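Putative NAD dependent dehydrogenase (Micromonospora echinospora, PDB 6NOR) binds NAD and probably acts as an oxidoreductase in the biosynthesis of the antibiotic gentamicin. Local coordinates at residues A[25-31]-A[86-92]; A[95-99]-A[114-120]; A[105-109]-A[131-135]; A[199-204]-A[340-344]. One frame throughout, in Å; residues are numbered along the deposited sequence.

Interaction 1. Residues A[25-31]-A[86-92]. With NAD (nicotinamide-adenine-dinucleotide), chain G.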
# COMPACT_ATOMS: atom_id res chain seq x y z
N LEU A 25 -32.63 -7.55 -29.33
CA LEU A 25 -33.52 -7.21 -28.25
C LEU A 25 -33.71 -5.72 -28.23
O LEU A 25 -32.76 -4.97 -28.04
CB LEU A 25 -32.97 -7.69 -26.92
CG LEU A 25 -33.83 -7.43 -25.68
CD1 LEU A 25 -35.02 -8.40 -25.63
CD2 LEU A 25 -32.99 -7.53 -24.44
N GLY A 26 -34.94 -5.29 -28.46
CA GLY A 26 -35.26 -3.88 -28.46
C GLY A 26 -35.34 -3.39 -27.04
O GLY A 26 -35.99 -4.02 -26.20
N VAL A 27 -34.69 -2.26 -26.77
CA VAL A 27 -34.57 -1.74 -25.42
C VAL A 27 -35.06 -0.30 -25.31
O VAL A 27 -34.84 0.50 -26.22
CB VAL A 27 -33.11 -1.80 -24.97
CG1 VAL A 27 -32.95 -1.31 -23.53
CG2 VAL A 27 -32.59 -3.22 -25.10
N ALA A 28 -35.76 0.02 -24.23
CA ALA A 28 -36.00 1.42 -23.87
C ALA A 28 -35.27 1.78 -22.59
O ALA A 28 -35.18 0.98 -21.66
CB ALA A 28 -37.48 1.69 -23.72
N VAL A 29 -34.73 2.99 -22.55
CA VAL A 29 -34.09 3.49 -21.35
C VAL A 29 -34.91 4.65 -20.82
O VAL A 29 -35.20 5.58 -21.55
CB VAL A 29 -32.64 3.95 -21.63
CG1 VAL A 29 -32.06 4.69 -20.44
CG2 VAL A 29 -31.78 2.76 -21.97
N VAL A 30 -35.31 4.56 -19.56
CA VAL A 30 -36.14 5.57 -18.93
C VAL A 30 -35.29 6.31 -17.92
O VAL A 30 -34.79 5.72 -16.98
CB VAL A 30 -37.35 4.98 -18.23
CG1 VAL A 30 -38.28 6.09 -17.72
CG2 VAL A 30 -38.09 4.00 -19.15
N GLY A 31 -35.14 7.61 -18.11
CA GLY A 31 -34.20 8.37 -17.33
C GLY A 31 -32.90 8.43 -18.10
O GLY A 31 -32.14 7.48 -18.09
N VAL A 86 -39.82 -3.23 -28.48
CA VAL A 86 -39.32 -3.09 -27.13
C VAL A 86 -39.74 -4.27 -26.25
O VAL A 86 -40.93 -4.54 -26.08
CB VAL A 86 -39.79 -1.79 -26.51
CG1 VAL A 86 -39.27 -1.69 -25.09
CG2 VAL A 86 -39.30 -0.62 -27.33
N ARG A 87 -38.76 -4.98 -25.71
CA ARG A 87 -39.04 -6.14 -24.86
C ARG A 87 -38.35 -6.00 -23.51
O ARG A 87 -38.55 -6.80 -22.60
CB ARG A 87 -38.58 -7.42 -25.56
CG ARG A 87 -39.55 -7.94 -26.62
CD ARG A 87 -38.93 -9.11 -27.38
NE ARG A 87 -38.60 -10.23 -26.50
CZ ARG A 87 -37.61 -11.09 -26.72
NH1 ARG A 87 -36.83 -10.95 -27.80
NH2 ARG A 87 -37.38 -12.08 -25.87
N PHE A 88 -37.53 -4.96 -23.39
CA PHE A 88 -36.69 -4.81 -22.24
C PHE A 88 -36.53 -3.33 -21.92
O PHE A 88 -36.16 -2.53 -22.76
CB PHE A 88 -35.34 -5.47 -22.50
CG PHE A 88 -34.32 -5.25 -21.41
CD1 PHE A 88 -34.60 -5.58 -20.10
CD2 PHE A 88 -33.08 -4.73 -21.71
CE1 PHE A 88 -33.66 -5.39 -19.10
CE2 PHE A 88 -32.12 -4.53 -20.72
CZ PHE A 88 -32.41 -4.87 -19.41
N VAL A 89 -36.85 -2.97 -20.69
CA VAL A 89 -36.82 -1.59 -20.27
C VAL A 89 -35.90 -1.41 -19.07
O VAL A 89 -35.98 -2.15 -18.10
CB VAL A 89 -38.23 -1.08 -19.92
CG1 VAL A 89 -38.19 0.40 -19.56
CG2 VAL A 89 -39.20 -1.35 -21.06
N VAL A 90 -35.01 -0.43 -19.17
CA VAL A 90 -34.14 -0.02 -18.09
C VAL A 90 -34.71 1.23 -17.43
O VAL A 90 -34.96 2.24 -18.09
CB VAL A 90 -32.71 0.28 -18.59
CG1 VAL A 90 -31.84 0.80 -17.44
CG2 VAL A 90 -32.09 -0.96 -19.15
N VAL A 91 -34.92 1.15 -16.12
CA VAL A 91 -35.46 2.27 -15.35
C VAL A 91 -34.41 2.92 -14.45
O VAL A 91 -34.01 2.37 -13.43
CB VAL A 91 -36.65 1.82 -14.50
CG1 VAL A 91 -37.18 2.99 -13.70
CG2 VAL A 91 -37.73 1.27 -15.39
N ALA A 92 -33.96 4.10 -14.85
CA ALA A 92 -32.91 4.80 -14.14
C ALA A 92 -33.39 6.20 -13.81
O ALA A 92 -32.82 7.18 -14.25
CB ALA A 92 -31.62 4.85 -14.98
PA NAD G . -29.98 11.72 -12.58
O1A NAD G . -30.58 12.92 -11.80
O2A NAD G . -28.63 12.00 -13.14
O5B NAD G . -30.94 11.34 -13.76
C5B NAD G . -32.32 11.17 -13.49
C4B NAD G . -33.03 11.28 -14.86
O4B NAD G . -34.26 10.85 -14.78
C3B NAD G . -33.12 12.73 -15.25
O3B NAD G . -32.72 12.85 -16.55
C2B NAD G . -34.63 13.08 -15.11
O2B NAD G . -34.97 14.12 -16.09
C1B NAD G . -35.18 11.98 -15.43
N9A NAD G . -36.50 11.79 -14.85
C8A NAD G . -37.00 12.21 -13.67
N7A NAD G . -38.27 11.74 -13.57
C5A NAD G . -38.54 11.04 -14.67
C6A NAD G . -39.66 10.38 -15.09
N6A NAD G . -40.86 10.26 -14.41
N1A NAD G . -39.67 9.74 -16.25
C2A NAD G . -38.58 9.76 -17.05
N3A NAD G . -37.47 10.43 -16.64
C4A NAD G . -37.45 11.06 -15.46
O3 NAD G . -29.93 10.52 -11.60
PN NAD G . -29.05 9.20 -11.71
O1N NAD G . -28.88 8.68 -13.11
O2N NAD G . -27.70 9.43 -11.06
O5D NAD G . -29.83 8.11 -10.88
C5D NAD G . -30.95 7.44 -11.44
C4D NAD G . -31.12 6.08 -10.73
O4D NAD G . -30.05 5.34 -10.83
C3D NAD G . -31.34 6.28 -9.21
O3D NAD G . -32.24 5.43 -8.79
C2D NAD G . -29.95 6.02 -8.59
O2D NAD G . -30.10 5.57 -7.18
C1D NAD G . -29.45 5.09 -9.35
N1N NAD G . -28.02 5.12 -9.41
C2N NAD G . -27.33 3.92 -9.39
C3N NAD G . -25.93 3.89 -9.44
C7N NAD G . -25.24 2.52 -9.40
O7N NAD G . -24.07 2.45 -9.35
N7N NAD G . -26.04 1.34 -9.38
C4N NAD G . -25.20 5.05 -9.50
C5N NAD G . -25.88 6.27 -9.52
C6N NAD G . -27.30 6.30 -9.47

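Interaction 2. Residues A[95-99]-A[114-120]. With NAD (nicotinamide-adenine-dinucleotide), chain G.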
# COMPACT_ATOMS: atom_id res chain seq x y z
N ALA A 95 -35.49 7.69 -7.31
CA ALA A 95 -35.90 6.50 -6.55
C ALA A 95 -37.41 6.34 -6.42
O ALA A 95 -37.93 5.26 -6.62
CB ALA A 95 -35.25 6.51 -5.18
N ALA A 96 -38.13 7.41 -6.08
CA ALA A 96 -39.57 7.29 -5.83
C ALA A 96 -40.40 7.02 -7.09
O ALA A 96 -41.54 6.59 -6.99
CB ALA A 96 -40.10 8.53 -5.12
N THR A 97 -39.82 7.24 -8.27
CA THR A 97 -40.54 6.97 -9.50
C THR A 97 -40.39 5.51 -9.94
O THR A 97 -41.10 5.05 -10.82
CB THR A 97 -40.07 7.91 -10.64
OG1 THR A 97 -38.72 7.60 -10.99
CG2 THR A 97 -40.16 9.37 -10.23
N HIS A 98 -39.48 4.76 -9.33
CA HIS A 98 -39.24 3.37 -9.74
C HIS A 98 -40.48 2.48 -9.70
O HIS A 98 -40.75 1.75 -10.64
CB HIS A 98 -38.16 2.72 -8.86
CG HIS A 98 -36.80 3.25 -9.11
ND1 HIS A 98 -35.70 2.85 -8.38
CD2 HIS A 98 -36.34 4.16 -10.00
CE1 HIS A 98 -34.63 3.49 -8.81
NE2 HIS A 98 -35.00 4.29 -9.80
N GLU A 99 -41.21 2.51 -8.60
CA GLU A 99 -42.36 1.61 -8.48
C GLU A 99 -43.47 1.88 -9.52
O GLU A 99 -43.91 0.94 -10.16
CB GLU A 99 -42.94 1.67 -7.06
CG GLU A 99 -43.82 0.48 -6.70
CD GLU A 99 -45.25 0.63 -7.19
OE1 GLU A 99 -45.73 1.78 -7.25
OE2 GLU A 99 -45.89 -0.39 -7.53
N VAL A 114 -34.50 -2.43 -13.00
CA VAL A 114 -34.66 -1.24 -12.18
C VAL A 114 -33.40 -0.92 -11.41
O VAL A 114 -32.86 -1.78 -10.74
CB VAL A 114 -35.79 -1.39 -11.15
CG1 VAL A 114 -36.04 -0.07 -10.45
CG2 VAL A 114 -37.05 -1.92 -11.81
N GLU A 115 -32.93 0.31 -11.51
CA GLU A 115 -31.81 0.73 -10.73
C GLU A 115 -32.09 0.61 -9.23
O GLU A 115 -33.22 0.64 -8.79
CB GLU A 115 -31.43 2.16 -11.07
CG GLU A 115 -30.26 2.26 -11.99
CD GLU A 115 -29.03 1.50 -11.49
OE1 GLU A 115 -28.83 1.37 -10.26
OE2 GLU A 115 -28.25 1.04 -12.35
N LYS A 116 -31.01 0.44 -8.47
CA LYS A 116 -30.97 0.64 -7.03
C LYS A 116 -31.45 2.06 -6.66
O LYS A 116 -31.13 3.02 -7.35
CB LYS A 116 -29.53 0.43 -6.55
CG LYS A 116 -29.11 1.50 -5.58
CD LYS A 116 -27.79 2.02 -5.87
CE LYS A 116 -27.67 3.51 -5.64
NZ LYS A 116 -26.27 3.90 -5.94
N PRO A 117 -32.24 2.19 -5.59
CA PRO A 117 -32.85 1.10 -4.83
C PRO A 117 -34.09 0.62 -5.56
O PRO A 117 -34.76 1.44 -6.17
CB PRO A 117 -33.21 1.75 -3.49
CG PRO A 117 -33.45 3.17 -3.83
CD PRO A 117 -32.55 3.51 -5.01
N LEU A 118 -34.36 -0.68 -5.54
CA LEU A 118 -35.47 -1.24 -6.32
C LEU A 118 -36.72 -0.39 -6.10
O LEU A 118 -37.17 0.28 -7.01
CB LEU A 118 -35.73 -2.70 -5.95
CG LEU A 118 -36.83 -3.38 -6.77
CD1 LEU A 118 -36.47 -3.29 -8.21
CD2 LEU A 118 -37.07 -4.84 -6.38
N VAL A 119 -37.23 -0.40 -4.87
CA VAL A 119 -38.35 0.41 -4.45
C VAL A 119 -38.08 0.88 -3.02
O VAL A 119 -37.03 0.59 -2.47
CB VAL A 119 -39.64 -0.37 -4.47
CG1 VAL A 119 -40.08 -0.66 -5.92
CG2 VAL A 119 -39.45 -1.64 -3.68
N LEU A 120 -39.02 1.60 -2.42
CA LEU A 120 -38.75 2.17 -1.11
C LEU A 120 -39.54 1.54 0.03
O LEU A 120 -39.59 2.08 1.12
CB LEU A 120 -39.00 3.68 -1.15
CG LEU A 120 -38.13 4.38 -2.20
CD1 LEU A 120 -38.64 5.80 -2.47
CD2 LEU A 120 -36.64 4.36 -1.78
PA NAD G . -29.98 11.72 -12.58
O1A NAD G . -30.58 12.92 -11.80
O2A NAD G . -28.63 12.00 -13.14
O5B NAD G . -30.94 11.34 -13.76
C5B NAD G . -32.32 11.17 -13.49
C4B NAD G . -33.03 11.28 -14.86
O4B NAD G . -34.26 10.85 -14.78
C3B NAD G . -33.12 12.73 -15.25
O3B NAD G . -32.72 12.85 -16.55
C2B NAD G . -34.63 13.08 -15.11
O2B NAD G . -34.97 14.12 -16.09
C1B NAD G . -35.18 11.98 -15.43
N9A NAD G . -36.50 11.79 -14.85
C8A NAD G . -37.00 12.21 -13.67
N7A NAD G . -38.27 11.74 -13.57
C5A NAD G . -38.54 11.04 -14.67
C6A NAD G . -39.66 10.38 -15.09
N6A NAD G . -40.86 10.26 -14.41
N1A NAD G . -39.67 9.74 -16.25
C2A NAD G . -38.58 9.76 -17.05
N3A NAD G . -37.47 10.43 -16.64
C4A NAD G . -37.45 11.06 -15.46
O3 NAD G . -29.93 10.52 -11.60
PN NAD G . -29.05 9.20 -11.71
O1N NAD G . -28.88 8.68 -13.11
O2N NAD G . -27.70 9.43 -11.06
O5D NAD G . -29.83 8.11 -10.88
C5D NAD G . -30.95 7.44 -11.44
C4D NAD G . -31.12 6.08 -10.73
O4D NAD G . -30.05 5.34 -10.83
C3D NAD G . -31.34 6.28 -9.21
O3D NAD G . -32.24 5.43 -8.79
C2D NAD G . -29.95 6.02 -8.59
O2D NAD G . -30.10 5.57 -7.18
C1D NAD G . -29.45 5.09 -9.35
N1N NAD G . -28.02 5.12 -9.41
C2N NAD G . -27.33 3.92 -9.39
C3N NAD G . -25.93 3.89 -9.44
C7N NAD G . -25.24 2.52 -9.40
O7N NAD G . -24.07 2.45 -9.35
N7N NAD G . -26.04 1.34 -9.38
C4N NAD G . -25.20 5.05 -9.50
C5N NAD G . -25.88 6.27 -9.52
C6N NAD G . -27.30 6.30 -9.47

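Interaction 3. Residues A[105-109]-A[131-135]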
# COMPACT_ATOMS: atom_id res chain seq x y z
N VAL A 105 -44.42 -0.91 -16.77
CA VAL A 105 -43.63 -1.68 -17.72
C VAL A 105 -43.97 -3.16 -17.63
O VAL A 105 -44.09 -3.85 -18.62
CB VAL A 105 -42.11 -1.49 -17.48
CG1 VAL A 105 -41.31 -2.49 -18.27
CG2 VAL A 105 -41.70 -0.07 -17.83
N ILE A 106 -44.11 -3.64 -16.40
CA ILE A 106 -44.45 -5.02 -16.15
C ILE A 106 -45.87 -5.33 -16.63
O ILE A 106 -46.12 -6.37 -17.21
CB ILE A 106 -44.31 -5.34 -14.66
CG1 ILE A 106 -42.82 -5.44 -14.32
CG2 ILE A 106 -45.04 -6.62 -14.30
CD1 ILE A 106 -42.54 -5.50 -12.84
N ALA A 107 -46.79 -4.41 -16.40
CA ALA A 107 -48.18 -4.63 -16.79
C ALA A 107 -48.32 -4.69 -18.32
O ALA A 107 -49.19 -5.37 -18.84
CB ALA A 107 -49.07 -3.55 -16.21
N ALA A 108 -47.42 -4.00 -19.01
CA ALA A 108 -47.40 -3.99 -20.47
C ALA A 108 -46.65 -5.19 -21.01
O ALA A 108 -46.42 -5.30 -22.21
CB ALA A 108 -46.77 -2.69 -20.99
N GLY A 109 -46.24 -6.07 -20.11
CA GLY A 109 -45.61 -7.33 -20.48
C GLY A 109 -44.16 -7.24 -20.90
O GLY A 109 -43.69 -8.05 -21.67
N ALA A 131 -45.75 -9.53 -9.29
CA ALA A 131 -46.35 -9.11 -10.55
C ALA A 131 -45.53 -9.52 -11.77
O ALA A 131 -46.08 -9.90 -12.80
CB ALA A 131 -46.58 -7.61 -10.57
N ALA A 132 -44.21 -9.47 -11.65
CA ALA A 132 -43.34 -9.86 -12.75
C ALA A 132 -43.42 -11.36 -13.03
O ALA A 132 -43.47 -11.78 -14.16
CB ALA A 132 -41.91 -9.47 -12.46
N HIS A 133 -43.43 -12.14 -11.96
CA HIS A 133 -43.51 -13.58 -12.06
C HIS A 133 -44.82 -13.99 -12.71
O HIS A 133 -44.85 -14.85 -13.56
CB HIS A 133 -43.36 -14.21 -10.67
CG HIS A 133 -43.54 -15.70 -10.64
ND1 HIS A 133 -42.49 -16.58 -10.82
CD2 HIS A 133 -44.64 -16.47 -10.43
CE1 HIS A 133 -42.94 -17.82 -10.73
NE2 HIS A 133 -44.23 -17.78 -10.50
N GLU A 134 -45.91 -13.32 -12.32
CA GLU A 134 -47.21 -13.62 -12.89
C GLU A 134 -47.23 -13.29 -14.37
O GLU A 134 -47.85 -13.98 -15.15
CB GLU A 134 -48.31 -12.84 -12.17
CG GLU A 134 -49.74 -13.28 -12.50
CD GLU A 134 -50.29 -12.65 -13.76
OE1 GLU A 134 -49.79 -11.57 -14.15
OE2 GLU A 134 -51.21 -13.23 -14.38
N ARG A 135 -46.55 -12.22 -14.74
CA ARG A 135 -46.55 -11.74 -16.11
C ARG A 135 -45.54 -12.53 -16.92
O ARG A 135 -45.39 -12.34 -18.11
CB ARG A 135 -46.24 -10.24 -16.13
CG ARG A 135 -46.85 -9.46 -17.25
CD ARG A 135 -48.37 -9.44 -17.21
NE ARG A 135 -48.88 -8.53 -18.22
CZ ARG A 135 -48.90 -8.77 -19.53
NH1 ARG A 135 -49.38 -7.85 -20.37
NH2 ARG A 135 -48.45 -9.92 -20.02
O HOH W 1 -50.89 -7.21 -16.97

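Interaction 4. Residues A[199-204]-A[340-344]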
# COMPACT_ATOMS: atom_id res chain seq x y z
N GLY A 199 -25.98 2.59 1.16
CA GLY A 199 -26.25 1.50 2.06
C GLY A 199 -26.88 0.35 1.32
O GLY A 199 -26.73 -0.78 1.73
N TRP A 200 -27.61 0.64 0.24
CA TRP A 200 -28.10 -0.43 -0.60
C TRP A 200 -26.98 -1.38 -0.99
O TRP A 200 -27.08 -2.59 -0.81
CB TRP A 200 -28.77 0.10 -1.88
CG TRP A 200 -29.27 -1.03 -2.71
CD1 TRP A 200 -28.53 -1.83 -3.56
CD2 TRP A 200 -30.59 -1.55 -2.75
NE1 TRP A 200 -29.32 -2.79 -4.11
CE2 TRP A 200 -30.59 -2.63 -3.64
CE3 TRP A 200 -31.78 -1.18 -2.13
CZ2 TRP A 200 -31.73 -3.36 -3.91
CZ3 TRP A 200 -32.91 -1.90 -2.40
CH2 TRP A 200 -32.88 -2.98 -3.29
N HIS A 201 -25.90 -0.83 -1.54
CA HIS A 201 -24.77 -1.63 -1.97
C HIS A 201 -24.05 -2.30 -0.85
O HIS A 201 -23.64 -3.45 -0.95
CB HIS A 201 -23.78 -0.78 -2.72
CG HIS A 201 -24.29 -0.26 -4.01
ND1 HIS A 201 -24.67 -1.10 -5.03
CD2 HIS A 201 -24.48 1.00 -4.46
CE1 HIS A 201 -25.06 -0.38 -6.06
NE2 HIS A 201 -24.95 0.90 -5.74
N ALA A 202 -23.86 -1.56 0.23
CA ALA A 202 -23.10 -2.09 1.33
C ALA A 202 -23.83 -3.31 1.89
O ALA A 202 -23.22 -4.34 2.14
CB ALA A 202 -22.88 -1.03 2.39
N VAL A 203 -25.15 -3.21 2.03
CA VAL A 203 -25.92 -4.31 2.60
C VAL A 203 -25.94 -5.51 1.64
O VAL A 203 -25.78 -6.63 2.07
CB VAL A 203 -27.34 -3.89 2.95
CG1 VAL A 203 -28.16 -5.10 3.32
CG2 VAL A 203 -27.32 -2.90 4.11
N GLU A 204 -26.08 -5.26 0.35
CA GLU A 204 -26.07 -6.37 -0.59
C GLU A 204 -24.70 -7.08 -0.57
O GLU A 204 -24.65 -8.31 -0.53
CB GLU A 204 -26.41 -5.88 -2.01
CG GLU A 204 -26.69 -7.00 -3.01
CD GLU A 204 -27.32 -6.53 -4.34
OE1 GLU A 204 -27.30 -5.31 -4.62
OE2 GLU A 204 -27.83 -7.38 -5.11
N VAL A 340 -32.65 -6.87 1.02
CA VAL A 340 -31.96 -5.60 1.22
C VAL A 340 -32.95 -4.52 1.66
O VAL A 340 -32.67 -3.75 2.57
CB VAL A 340 -31.24 -5.13 -0.05
CG1 VAL A 340 -30.73 -3.73 0.12
CG2 VAL A 340 -30.10 -6.07 -0.40
N VAL A 341 -34.11 -4.46 1.01
CA VAL A 341 -35.09 -3.43 1.32
C VAL A 341 -35.54 -3.51 2.79
O VAL A 341 -35.68 -2.49 3.46
CB VAL A 341 -36.33 -3.49 0.39
CG1 VAL A 341 -37.39 -2.54 0.85
CG2 VAL A 341 -35.94 -3.16 -1.05
N GLU A 342 -35.75 -4.71 3.32
CA GLU A 342 -36.22 -4.78 4.69
C GLU A 342 -35.10 -4.53 5.69
O GLU A 342 -35.35 -3.99 6.77
CB GLU A 342 -36.90 -6.12 4.99
CG GLU A 342 -36.24 -7.34 4.45
CD GLU A 342 -37.24 -8.47 4.23
OE1 GLU A 342 -38.44 -8.16 4.02
OE2 GLU A 342 -36.84 -9.65 4.29
N THR A 343 -33.87 -4.87 5.33
CA THR A 343 -32.75 -4.49 6.16
C THR A 343 -32.66 -2.98 6.29
O THR A 343 -32.52 -2.47 7.39
CB THR A 343 -31.43 -5.02 5.63
OG1 THR A 343 -31.50 -6.45 5.52
CG2 THR A 343 -30.33 -4.67 6.63
N LEU A 344 -32.80 -2.26 5.18
CA LEU A 344 -32.72 -0.80 5.24
C LEU A 344 -33.88 -0.19 6.01
O LEU A 344 -33.70 0.81 6.71
CB LEU A 344 -32.70 -0.19 3.83
CG LEU A 344 -31.50 -0.49 2.93
CD1 LEU A 344 -31.65 0.24 1.60
CD2 LEU A 344 -30.22 -0.08 3.61

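Interaction 1. Residues A[25-31]-A[86-92]
The ring of Phe88 meets Val27 at its edge, where methyl CG2 of Val27 lies in the ring plane, 3.7 Å from CD2 of Phe88. CD2 of Leu25 comes in obliquely, 3.7 Å from CB of Phe88. Methyl CD1 of Leu25 sits over one face of the Arg87 guanidinium, toward its rim; Val320 touches Phe88 and Leu325 touches Arg87, both from helix 313-326. Chi1 of 174° swings CG of Phe88 opposite its backbone N, laying the ring alongside Val27.

O of Gly26 takes N of Arg87 at 3.0 Å and, weakly, N of Phe88; from Val27/Phe88 to Val30/Val91 the parallel register is regular. Ala28 is bonded to the neighbouring strand through both its N and its O: N donates to O of Phe88 at 3.0 Å, and O receives N of Val90 at 2.9 Å. Val30 repeats the pattern with O of Val90 and N of Ala92. Val27, Val29, Phe88 and Val90 share one face of the sheet; on the other, CG2 of Val30 packs 3.6 Å from CG1 of Val89.

At the C-terminal ends, CG1 of Val30 touches the adenine at C2A of NAD (3.7 Å), and O of Ala92 nears ribose carbon C5D. Central parallel strands ending beneath the dinucleotide, the first running into a glycine-rich turn at Gly31, are the hallmark of the NAD-binding Rossmann fold.

Interaction 2. Residues A[95-99]-A[114-120]
Residues 114-120 leave the end of a strand and bend around His98, with a cis peptide before Pro117 and the closest CA pair, Glu99 and Val119, 5.8 Å apart. The imidazole of His98 fills the bend. Its ND1 donates to O of Pro117 at 2.8 Å, with the acceptor in the ring plane, and a longer branch goes to O of Leu118, also near that plane. Chi1 of -71° sets CG opposite the carbonyl carbon and turns the ring into the loop. Methyl CG1 of Val114 covers one face as a CH-pi contact, 3.9 Å from the ring centroid, CA of Ala95 lies over the centre of the opposite face, and NE2 pairs with O of Thr93.

CB of Ala95 rests 4.0 Å from CG of Pro117, CD1 of Leu120 reaches Ala96, and CG1 of Val119 lies against CB of Glu99.

OE1 of Glu115 accepts N7N of the NAD carboxamide at 2.9 Å, its OE2 being bonded to His39, and O of Lys116 accepts the ribose hydroxyl O2D of NAD at 2.8 Å. NZ of Lys116, weakly bonded to His201, lies 3.5 Å from C3N of NAD. With ND1 engaged by the carbonyls of Pro117 and Leu118, His98 probably steadies the loop while its CE1 edge borders the ribose hydroxyl O3D, which should help Glu115 and Lys116 orient the nicotinamide and its ribose.

Interaction 3. Residues A[105-109]-A[131-135]
The carbonyl O of Ala107 takes NH1 of Arg135 at 2.9 Å and a water that donates to it, with NE of Arg135 adding a weak, bent branch of a hydrogen it gives chiefly to that water, 2.7 Å from NE. All this happens where helix 98-107 and helix 122-134 of the Rossmann domain end next to each other, the first closing in a Schellman motif at Gly109.

NH1 approaches from above the Ala107 carbonyl plane, 39° out of it, while the oxygen itself lies somewhat tilted from the guanidinium plane. Chi1 of -150° sets CG of Arg135 3.2 Å from O of Ile106, and a bend at chi2 then turns the guanidinium along the end of the neighbouring helix. Having no side chain, Gly109 can lie close beneath the guanidinium, its CA centred under one face. N of Gly109 bonds back to O of Ile106, and its positive phi (78°) then takes the chain out of the helix, as in a Schellman motif.

Deeper in, Ile106 carries the apolar half of the contact. Its two branches part: CG2 leans on the backbone and CB of Ala131, and CD1 reaches toward the second helix's Ala132. Val112 of strand 111-114 backs Ile106 from the sheet side, and Val137 touches Ala132. The methyl-to-methyl approach of CD1 of Ile106 to CB of Ala132 measures 4.0 Å.

Interaction 4. Residues A[199-204]-A[340-344]
Gly199 opens the contact with its backbone, its carbonyl O lying 4.0 Å from CD2 of Leu344. Next comes Trp200, whose indole carries the largest share on this side. Chi1 of 180° puts CG opposite the backbone N, and the ring reaches the second helix. CG1 of Val340 sits over the six-membered ring as a CH-pi contact, 3.6 Å from its centroid and only 14° off the normal, the valine crossing the indole at about a right angle. CG2 of Val341 comes instead at the edge, near the ring plane, 3.5 Å from CZ3 of Trp200, and CD1 of Leu344 approaches CE3 obliquely. The indole N-H points back within its own helix, in a weak bond from NE1 of Trp200 to OE1 of Glu204.

One turn on, Val203 meets Thr343 tip to tip, CG1 of Val203 standing 4.0 Å from CG2 of Thr343, while its other methyl slides past Leu344. The hydroxyl of Thr343 is turned to O of Ala339 in its own helix. Glu204 adds CA and CB, against CG2 of Val340, and its OE2 is bonded to His141.

Val340 is thus wedged between Trp200 and Glu204. The segments 199-204 and 340-344 cross at 115°, their axes 9.8 Å apart at closest. Cys249 behind Val203 and Val218 behind Thr343 belong to the large mixed sheet. A helical layer packed on such a sheet is characteristic of the C-terminal half of GFO/IDH/MocA enzymes, and here it also borders the nicotinamide end of the NAD site through His201.

How the interactions relate
Interactions 1, 2 and 3 belong to the Rossmann domain; interaction 4, whose segments come later in the chain, joins helices beside the mixed sheet. Interactions 1 and 2, centres 15 Å apart, touch through Val91, whose O probably bonds N of Glu115 and whose side chain packs on His98, and both reach NAD from neighbouring strand ends. Interaction 3 uses the far end of helix 98-107, away from the cofactor, and meets interaction 1 where Val89 packs on Val105. Interactions 2 and 4, centres 13 Å apart, join the two halves of the protein: Trp200 packs on Lys116, Pro117 and Leu118, so the loop contacting the nicotinamide ribose is backed by helix 199-209.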